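Local coordinates for hypothetical protein (Legionella pneumophila subsp. pneumophila, PDB 2IM9) that is of unknown function but, as an AmiA-like member of the papain-like peptidase clan, probably acts as an N-acetylmuramoyl-L-alanine amidase-type cell-wall hydrolase, at residues 137-142 with 213-218; 168-173 with 250-255. All blocks are in the same frame, centred on the assembly; numbering follows the deposited sequence.

Interaction 1 of 2, residues 137-142 with 213-218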
ATOM      1  N   THR A 137       1.309  -1.140   7.041  1.00 13.93           N
ATOM      2  CA  THR A 137       1.957  -0.184   6.146  1.00 13.85           C
ATOM      3  C   THR A 137       3.183   0.489   6.757  1.00 14.07           C
ATOM      4  O   THR A 137       4.188   0.712   6.053  1.00 13.70           O
ATOM      5  CB  THR A 137       0.926   0.826   5.615  1.00 14.93           C
ATOM      6  OG1 THR A 137      -0.147   0.071   5.028  1.00 15.18           O
ATOM      7  CG2 THR A 137       1.536   1.716   4.541  1.00 14.59           C
ATOM      8  N   SER A 138       3.125   0.817   8.041  1.00 13.93           N
ATOM      9  CA  SER A 138       4.266   1.523   8.643  1.00 15.01           C
ATOM     10  C   SER A 138       5.396   0.568   9.019  1.00 15.18           C
ATOM     11  O   SER A 138       6.473   0.578   8.392  1.00 15.15           O
ATOM     12  CB  SER A 138       3.823   2.371   9.838  1.00 14.11           C
ATOM     13  OG  SER A 138       3.223   1.583  10.844  1.00 15.84           O
ATOM     14  N   ILE A 139       5.150  -0.279  10.014  1.00 15.11           N
ATOM     15  CA  ILE A 139       6.237  -1.043  10.623  1.00 15.82           C
ATOM     16  C   ILE A 139       6.705  -2.230   9.784  1.00 15.93           C
ATOM     17  O   ILE A 139       7.813  -2.750   9.994  1.00 15.96           O
ATOM     18  CB  ILE A 139       5.875  -1.476  12.063  1.00 15.59           C
ATOM     19  CG1 ILE A 139       4.606  -2.310  12.066  1.00 18.18           C
ATOM     20  CG2 ILE A 139       5.698  -0.248  12.960  1.00 18.26           C
ATOM     21  CD1 ILE A 139       4.773  -3.611  12.762  1.00 23.90           C
ATOM     22  N   ASP A 140       5.863  -2.663   8.838  1.00 15.19           N
ATOM     23  CA  ASP A 140       6.266  -3.702   7.889  1.00 14.95           C
ATOM     24  C   ASP A 140       6.646  -3.098   6.535  1.00 15.08           C
ATOM     25  O   ASP A 140       7.805  -3.130   6.132  1.00 15.85           O
ATOM     26  CB  ASP A 140       5.153  -4.725   7.666  1.00 14.87           C
ATOM     27  CG  ASP A 140       4.815  -5.527   8.904  1.00 15.93           C
ATOM     28  OD1 ASP A 140       5.715  -5.834   9.718  1.00 16.61           O
ATOM     29  OD2 ASP A 140       3.633  -5.887   9.027  1.00 15.77           O
ATOM     30  N   TRP A 141       5.661  -2.559   5.823  1.00 14.55           N
ATOM     31  CA  TRP A 141       5.852  -2.227   4.409  1.00 14.19           C
ATOM     32  C   TRP A 141       6.813  -1.069   4.217  1.00 13.18           C
ATOM     33  O   TRP A 141       7.816  -1.204   3.481  1.00 14.27           O
ATOM     34  CB  TRP A 141       4.503  -1.912   3.744  1.00 14.58           C
ATOM     35  CG  TRP A 141       4.535  -1.874   2.231  1.00 14.62           C
ATOM     36  CD1 TRP A 141       4.516  -2.951   1.380  1.00 15.75           C
ATOM     37  CD2 TRP A 141       4.515  -0.705   1.396  1.00 15.03           C
ATOM     38  NE1 TRP A 141       4.531  -2.524   0.071  1.00 15.74           N
ATOM     39  CE2 TRP A 141       4.537  -1.152   0.048  1.00 15.27           C
ATOM     40  CE3 TRP A 141       4.514   0.666   1.655  1.00 14.43           C
ATOM     41  CZ2 TRP A 141       4.533  -0.269  -1.037  1.00 15.44           C
ATOM     42  CZ3 TRP A 141       4.512   1.555   0.575  1.00 15.12           C
ATOM     43  CH2 TRP A 141       4.513   1.079  -0.761  1.00 16.01           C
ATOM     44  N   ASN A 142       6.516   0.076   4.838  1.00 12.70           N
ATOM     45  CA  ASN A 142       7.445   1.210   4.752  1.00 13.96           C
ATOM     46  C   ASN A 142       8.838   0.790   5.239  1.00 15.10           C
ATOM     47  O   ASN A 142       9.843   1.035   4.564  1.00 15.03           O
ATOM     48  CB  ASN A 142       6.970   2.378   5.615  1.00 14.51           C
ATOM     49  CG  ASN A 142       5.804   3.136   5.015  1.00 15.21           C
ATOM     50  OD1 ASN A 142       5.363   2.872   3.893  1.00 15.87           O
ATOM     51  ND2 ASN A 142       5.314   4.117   5.760  1.00 15.48           N
ATOM     52  N   GLU A 213       6.449  -9.671  17.278  1.00 18.91           N
ATOM     53  CA  GLU A 213       6.956  -8.497  17.980  0.50 19.38           C
ATOM     54  C   GLU A 213       5.946  -7.352  18.093  1.00 19.20           C
ATOM     55  O   GLU A 213       4.890  -7.357  17.455  1.00 19.58           O
ATOM     56  CB  GLU A 213       8.295  -8.021  17.388  0.50 20.02           C
ATOM     57  CG  GLU A 213       9.404  -9.094  17.345  0.50 21.24           C
ATOM     58  CD  GLU A 213       9.642  -9.781  18.693  0.50 24.22           C
ATOM     59  OE1 GLU A 213       9.896  -9.071  19.692  0.50 25.23           O
ATOM     60  OE2 GLU A 213       9.576 -11.033  18.754  0.50 25.67           O
ATOM     61  N   THR A 214       6.271  -6.398  18.967  1.00 18.19           N
ATOM     62  CA  THR A 214       5.470  -5.186  19.148  1.00 18.54           C
ATOM     63  C   THR A 214       6.378  -4.037  18.738  1.00 18.08           C
ATOM     64  O   THR A 214       7.537  -4.017  19.125  1.00 18.01           O
ATOM     65  CB  THR A 214       4.998  -5.050  20.599  1.00 18.43           C
ATOM     66  OG1 THR A 214       3.997  -6.050  20.855  1.00 18.62           O
ATOM     67  CG2 THR A 214       4.433  -3.649  20.885  1.00 19.24           C
ATOM     68  N   SER A 215       5.858  -3.112  17.922  1.00 18.11           N
ATOM     69  CA  SER A 215       6.685  -2.047  17.365  1.00 18.17           C
ATOM     70  C   SER A 215       5.955  -0.735  17.442  1.00 17.90           C
ATOM     71  O   SER A 215       4.782  -0.651  17.047  1.00 17.71           O
ATOM     72  CB  SER A 215       6.991  -2.319  15.891  1.00 18.97           C
ATOM     73  OG  SER A 215       7.518  -3.615  15.693  1.00 22.24           O
ATOM     74  N   LEU A 216       6.652   0.296  17.919  1.00 16.64           N
ATOM     75  CA  LEU A 216       6.074   1.628  17.942  1.00 15.89           C
ATOM     76  C   LEU A 216       6.445   2.308  16.634  1.00 15.36           C
ATOM     77  O   LEU A 216       7.630   2.453  16.325  1.00 15.19           O
ATOM     78  CB  LEU A 216       6.633   2.436  19.119  1.00 15.58           C
ATOM     79  CG  LEU A 216       6.069   3.849  19.340  1.00 15.69           C
ATOM     80  CD1 LEU A 216       4.608   3.855  19.808  1.00 16.83           C
ATOM     81  CD2 LEU A 216       6.990   4.569  20.355  1.00 15.94           C
ATOM     82  N   SER A 217       5.452   2.727  15.855  1.00 14.49           N
ATOM     83  CA  SER A 217       5.773   3.342  14.581  1.00 14.30           C
ATOM     84  C   SER A 217       6.301   4.764  14.786  1.00 14.52           C
ATOM     85  O   SER A 217       6.141   5.359  15.866  1.00 14.46           O
ATOM     86  CB  SER A 217       4.562   3.335  13.650  1.00 14.22           C
ATOM     87  OG  SER A 217       3.574   4.232  14.108  1.00 14.52           O
ATOM     88  N   ASN A 218       6.935   5.303  13.746  1.00 15.21           N
ATOM     89  CA  ASN A 218       7.390   6.697  13.760  1.00 15.53           C
ATOM     90  C   ASN A 218       7.212   7.225  12.331  1.00 15.51           C
ATOM     91  O   ASN A 218       8.107   7.113  11.466  1.00 17.35           O
ATOM     92  CB  ASN A 218       8.844   6.817  14.233  1.00 16.41           C
ATOM     93  CG  ASN A 218       9.163   8.196  14.831  1.00 18.06           C
ATOM     94  OD1 ASN A 218       8.295   8.845  15.434  1.00 21.62           O
ATOM     95  ND2 ASN A 218      10.417   8.616  14.717  1.00 19.13           N
TER
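Ile-139 and Ser-138, on the first turn of helix 137-147, pack against Ser-215 and Ser-217 at the start of strand 214-223, a helix-on-sheet contact in an alpha+beta fold with an antiparallel sheet, consistent with the papain-like peptidase CA clan. The closest backbone approach is Ile-139 CA to Ser-217 CA, 5.9 Å. Ile-139 lies alongside the strand with its two branches divided. Its CG2 reaches between the serines of the same strand face, lying 3.8 Å from Ser-215 CB and equally far from Ser-217 CB, whereas its CD1 stays with Ser-215 alone, 4.0 Å from Ser-215 OG. The first torsion, chi1 58°, places CG1 between the backbone N and the carbonyl carbon and CG2 anti to that carbonyl carbon; with CB directed at the strand, this puts CG2 over the gap between the serines and lets CD1 reach Ser-215. Ser-215 and Ser-217 alternate with Thr-214 and Leu-216, whose CB atoms turn away from the helix, as expected of an extended chain. Strand 168-175 pairs with this strand, and its Ile-174 also touches Ile-139.

The second part of the contact is polar in composition but is made by van der Waals packing. The hydroxyls of Ser-138 and Ser-217 do not bond each other; both hydrogen-bond to Asp-265 OD2, one carboxylate oxygen thus tying helix to strand through a third segment. Ser-217 OG also receives the backbone N-H of Ala-172. Across the contact itself, Ser-138 OG lies 3.6 Å from Ser-217 CB. The helix opens with a wider pi-type turn, evidenced by Asn-142 N donating to Thr-137 O at 2.7 Å.

Interaction 2 of 2, residues 168-173 with 250-255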
ATOM      1  N   LEU A 168       5.208  16.535  11.195  1.00 16.31           N
ATOM      2  CA  LEU A 168       5.089  16.064  12.578  1.00 16.31           C
ATOM      3  C   LEU A 168       5.265  14.544  12.575  1.00 16.62           C
ATOM      4  O   LEU A 168       5.391  13.940  11.514  1.00 17.46           O
ATOM      5  CB  LEU A 168       3.711  16.421  13.133  1.00 15.93           C
ATOM      6  CG  LEU A 168       3.360  17.918  13.109  1.00 17.08           C
ATOM      7  CD1 LEU A 168       1.884  18.165  13.428  1.00 17.36           C
ATOM      8  CD2 LEU A 168       4.298  18.681  14.055  1.00 19.32           C
ATOM      9  N   TYR A 169       5.296  13.929  13.760  1.00 17.08           N
ATOM     10  CA  TYR A 169       5.419  12.468  13.853  1.00 17.26           C
ATOM     11  C   TYR A 169       4.141  11.842  14.379  1.00 17.31           C
ATOM     12  O   TYR A 169       3.581  12.284  15.408  1.00 18.19           O
ATOM     13  CB  TYR A 169       6.575  12.066  14.790  1.00 17.19           C
ATOM     14  CG  TYR A 169       7.957  12.510  14.353  1.00 17.41           C
ATOM     15  CD1 TYR A 169       8.643  11.827  13.351  1.00 17.27           C
ATOM     16  CD2 TYR A 169       8.586  13.579  14.981  1.00 16.31           C
ATOM     17  CE1 TYR A 169       9.914  12.224  12.954  1.00 17.39           C
ATOM     18  CE2 TYR A 169       9.869  13.984  14.605  1.00 17.21           C
ATOM     19  CZ  TYR A 169      10.522  13.309  13.596  1.00 18.91           C
ATOM     20  OH  TYR A 169      11.791  13.732  13.241  1.00 17.75           O
ATOM     21  N   ALA A 170       3.665  10.826  13.666  1.00 17.03           N
ATOM     22  CA  ALA A 170       2.576   9.979  14.161  1.00 18.02           C
ATOM     23  C   ALA A 170       3.179   8.695  14.714  1.00 18.13           C
ATOM     24  O   ALA A 170       4.096   8.133  14.118  1.00 17.90           O
ATOM     25  CB  ALA A 170       1.624   9.649  13.045  1.00 17.75           C
ATOM     26  N   ASN A 171       2.651   8.230  15.848  1.00 18.77           N
ATOM     27  CA  ASN A 171       3.085   6.969  16.430  1.00 20.35           C
ATOM     28  C   ASN A 171       1.875   6.086  16.708  1.00 20.44           C
ATOM     29  O   ASN A 171       0.822   6.566  17.145  1.00 21.51           O
ATOM     30  CB  ASN A 171       3.826   7.186  17.743  1.00 21.80           C
ATOM     31  CG  ASN A 171       4.856   8.281  17.658  1.00 25.12           C
ATOM     32  OD1 ASN A 171       4.792   9.257  18.418  1.00 31.72           O
ATOM     33  ND2 ASN A 171       5.794   8.152  16.731  1.00 24.97           N
ATOM     34  N   ALA A 172       2.022   4.801  16.441  1.00 18.84           N
ATOM     35  CA  ALA A 172       1.038   3.842  16.906  1.00 18.16           C
ATOM     36  C   ALA A 172       1.818   2.680  17.463  1.00 17.85           C
ATOM     37  O   ALA A 172       2.829   2.295  16.901  1.00 17.52           O
ATOM     38  CB  ALA A 172       0.172   3.383  15.762  1.00 18.26           C
ATOM     39  N   LEU A 173       1.336   2.124  18.570  1.00 17.93           N
ATOM     40  CA  LEU A 173       1.980   0.941  19.125  1.00 17.69           C
ATOM     41  C   LEU A 173       1.319  -0.283  18.498  1.00 16.76           C
ATOM     42  O   LEU A 173       0.171  -0.615  18.828  1.00 17.13           O
ATOM     43  CB  LEU A 173       1.864   0.917  20.645  1.00 18.39           C
ATOM     44  CG  LEU A 173       2.647  -0.221  21.287  1.00 19.43           C
ATOM     45  CD1 LEU A 173       4.132  -0.079  21.011  1.00 19.76           C
ATOM     46  CD2 LEU A 173       2.371  -0.235  22.776  1.00 21.50           C
ATOM     47  N   ILE A 250      -2.654   9.455   7.060  1.00 13.04           N
ATOM     48  CA  ILE A 250      -2.145   9.224   8.417  1.00 13.78           C
ATOM     49  C   ILE A 250      -3.150   9.594   9.496  1.00 14.75           C
ATOM     50  O   ILE A 250      -3.724  10.693   9.468  1.00 14.07           O
ATOM     51  CB  ILE A 250      -0.817  10.028   8.642  1.00 14.06           C
ATOM     52  CG1 ILE A 250       0.197   9.729   7.513  1.00 14.50           C
ATOM     53  CG2 ILE A 250      -0.227   9.743  10.037  1.00 15.29           C
ATOM     54  CD1 ILE A 250       0.494   8.240   7.282  1.00 13.98           C
ATOM     55  N   ARG A 251      -3.345   8.674  10.434  1.00 15.38           N
ATOM     56  CA  ARG A 251      -4.219   8.872  11.576  1.00 16.86           C
ATOM     57  C   ARG A 251      -3.370   8.640  12.838  1.00 18.32           C
ATOM     58  O   ARG A 251      -3.226   7.496  13.284  1.00 18.61           O
ATOM     59  CB  ARG A 251      -5.386   7.895  11.507  1.00 16.65           C
ATOM     60  CG  ARG A 251      -6.241   8.036  10.252  1.00 15.72           C
ATOM     61  CD  ARG A 251      -7.549   7.332  10.375  1.00 18.32           C
ATOM     62  NE  ARG A 251      -8.178   7.122   9.083  1.00 18.77           N
ATOM     63  CZ  ARG A 251      -9.495   7.033   8.915  1.00 21.80           C
ATOM     64  NH1 ARG A 251     -10.307   7.154   9.966  1.00 18.83           N
ATOM     65  NH2 ARG A 251      -9.996   6.811   7.705  1.00 20.07           N
ATOM     66  N   PRO A 252      -2.804   9.729  13.409  1.00 19.54           N
ATOM     67  CA  PRO A 252      -1.831   9.639  14.511  1.00 20.83           C
ATOM     68  C   PRO A 252      -2.388   9.031  15.783  1.00 22.75           C
ATOM     69  O   PRO A 252      -1.635   8.409  16.532  1.00 24.07           O
ATOM     70  CB  PRO A 252      -1.449  11.099  14.789  1.00 21.16           C
ATOM     71  CG  PRO A 252      -1.873  11.847  13.587  1.00 21.14           C
ATOM     72  CD  PRO A 252      -3.034  11.121  12.990  1.00 19.33           C
ATOM     73  N   ASN A 253      -3.669   9.220  16.051  1.00 22.74           N
ATOM     74  CA  ASN A 253      -4.183   8.758  17.331  1.00 25.32           C
ATOM     75  C   ASN A 253      -5.425   7.925  17.091  1.00 25.42           C
ATOM     76  O   ASN A 253      -6.567   8.384  17.329  1.00 27.62           O
ATOM     77  CB  ASN A 253      -4.406   9.934  18.301  1.00 25.46           C
ATOM     78  CG  ASN A 253      -3.085  10.522  18.819  1.00 29.42           C
ATOM     79  OD1 ASN A 253      -2.716  11.648  18.481  1.00 32.58           O
ATOM     80  ND2 ASN A 253      -2.364   9.746  19.628  1.00 31.35           N
ATOM     81  N   TRP A 254      -5.175   6.715  16.582  1.00 24.59           N
ATOM     82  CA  TRP A 254      -6.232   5.856  16.035  1.00 22.82           C
ATOM     83  C   TRP A 254      -6.314   4.567  16.824  1.00 22.78           C
ATOM     84  O   TRP A 254      -5.609   3.595  16.549  1.00 22.07           O
ATOM     85  CB  TRP A 254      -6.005   5.573  14.544  1.00 22.09           C
ATOM     86  CG  TRP A 254      -7.278   5.231  13.808  1.00 21.26           C
ATOM     87  CD1 TRP A 254      -8.564   5.542  14.187  1.00 21.13           C
ATOM     88  CD2 TRP A 254      -7.389   4.527  12.565  1.00 21.25           C
ATOM     89  NE1 TRP A 254      -9.460   5.069  13.258  1.00 21.65           N
ATOM     90  CE2 TRP A 254      -8.768   4.454  12.246  1.00 19.74           C
ATOM     91  CE3 TRP A 254      -6.458   3.956  11.687  1.00 21.70           C
ATOM     92  CZ2 TRP A 254      -9.238   3.827  11.089  1.00 21.61           C
ATOM     93  CZ3 TRP A 254      -6.928   3.328  10.529  1.00 21.16           C
ATOM     94  CH2 TRP A 254      -8.305   3.273  10.243  1.00 21.01           C
ATOM     95  N   ASP A 255      -7.193   4.565  17.814  1.00 22.59           N
ATOM     96  CA  ASP A 255      -7.190   3.471  18.789  1.00 23.05           C
ATOM     97  C   ASP A 255      -8.172   2.395  18.349  1.00 22.79           C
ATOM     98  O   ASP A 255      -9.371   2.461  18.628  1.00 22.66           O
ATOM     99  CB  ASP A 255      -7.459   3.983  20.214  1.00 24.28           C
ATOM    100  CG  ASP A 255      -7.173   2.915  21.294  1.00 28.03           C
ATOM    101  OD1 ASP A 255      -7.089   1.711  20.946  1.00 27.87           O
ATOM    102  OD2 ASP A 255      -7.044   3.283  22.493  1.00 30.40           O
TER
HETATM  103  O   HOH W   1       1.063  10.008  17.388  1.00 20.63           O
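Ala-170 of strand 168-175 presses its methyl group onto Ile-250 and Pro-252, where strand 246-254 turns a corner. The closest side-chain pair is Ala-170 CB with Ile-250 CG2, 3.5 Å. In Ile-250 this branch stands opposite the backbone N, while chi1 of -52° keeps CG1 beside that N; only CG2 touches the alanine, and the side chain also meets Ile-266. Pro-252 offers the CA-CB side of its ring, its CB lying 3.8 Å from Ala-170 CB. CG of the ring is farther from the methyl, 4.2 Å from Ala-170 CB.

Beside the methyl a water joins the backbones, accepting from Asn-171 N at 2.8 Å and donating to Pro-252 O at 3.3 Å. The carbonyl oxygens Asn-171 O and Pro-252 O approach to 3.1 Å as two acceptors. Asn-171 points its CB away. Across the corner, Arg-251 CD sits 3.5 Å above the centre of the Trp-254 ring, and NE of this arginine bonds Ser-267 OG. Strands 168-175 and 246-254 are not paired with each other in the antiparallel sheet; here they meet by apolar packing and one bridging water, at the corner in 246-254, within the AmiA-like fold.

Overall arrangement
Interactions 1 and 2 sit side by side, their centres 11 Å apart, on the same side of the chain's centre. They are joined through the antiparallel pair of strands 168-175 and 214-223, each of which supplies one segment. The evidence is a probable backbone hydrogen bond from Ser-217 N to Ala-172 O, 2.9 Å, and a probable bond from Asn-171 ND2 to Ser-217 O, also 2.9 Å. Thr-214 CG2 packs on Leu-173 CD1 at 3.6 Å. In the two contacts described, helix 137-147 meets strand 214-223 and the corner of strand 246-254 meets strand 168-175, though Ile-139 and Pro-252 each also reach the other strand. Asp-265, which contacts Ala-172, is a common neighbour.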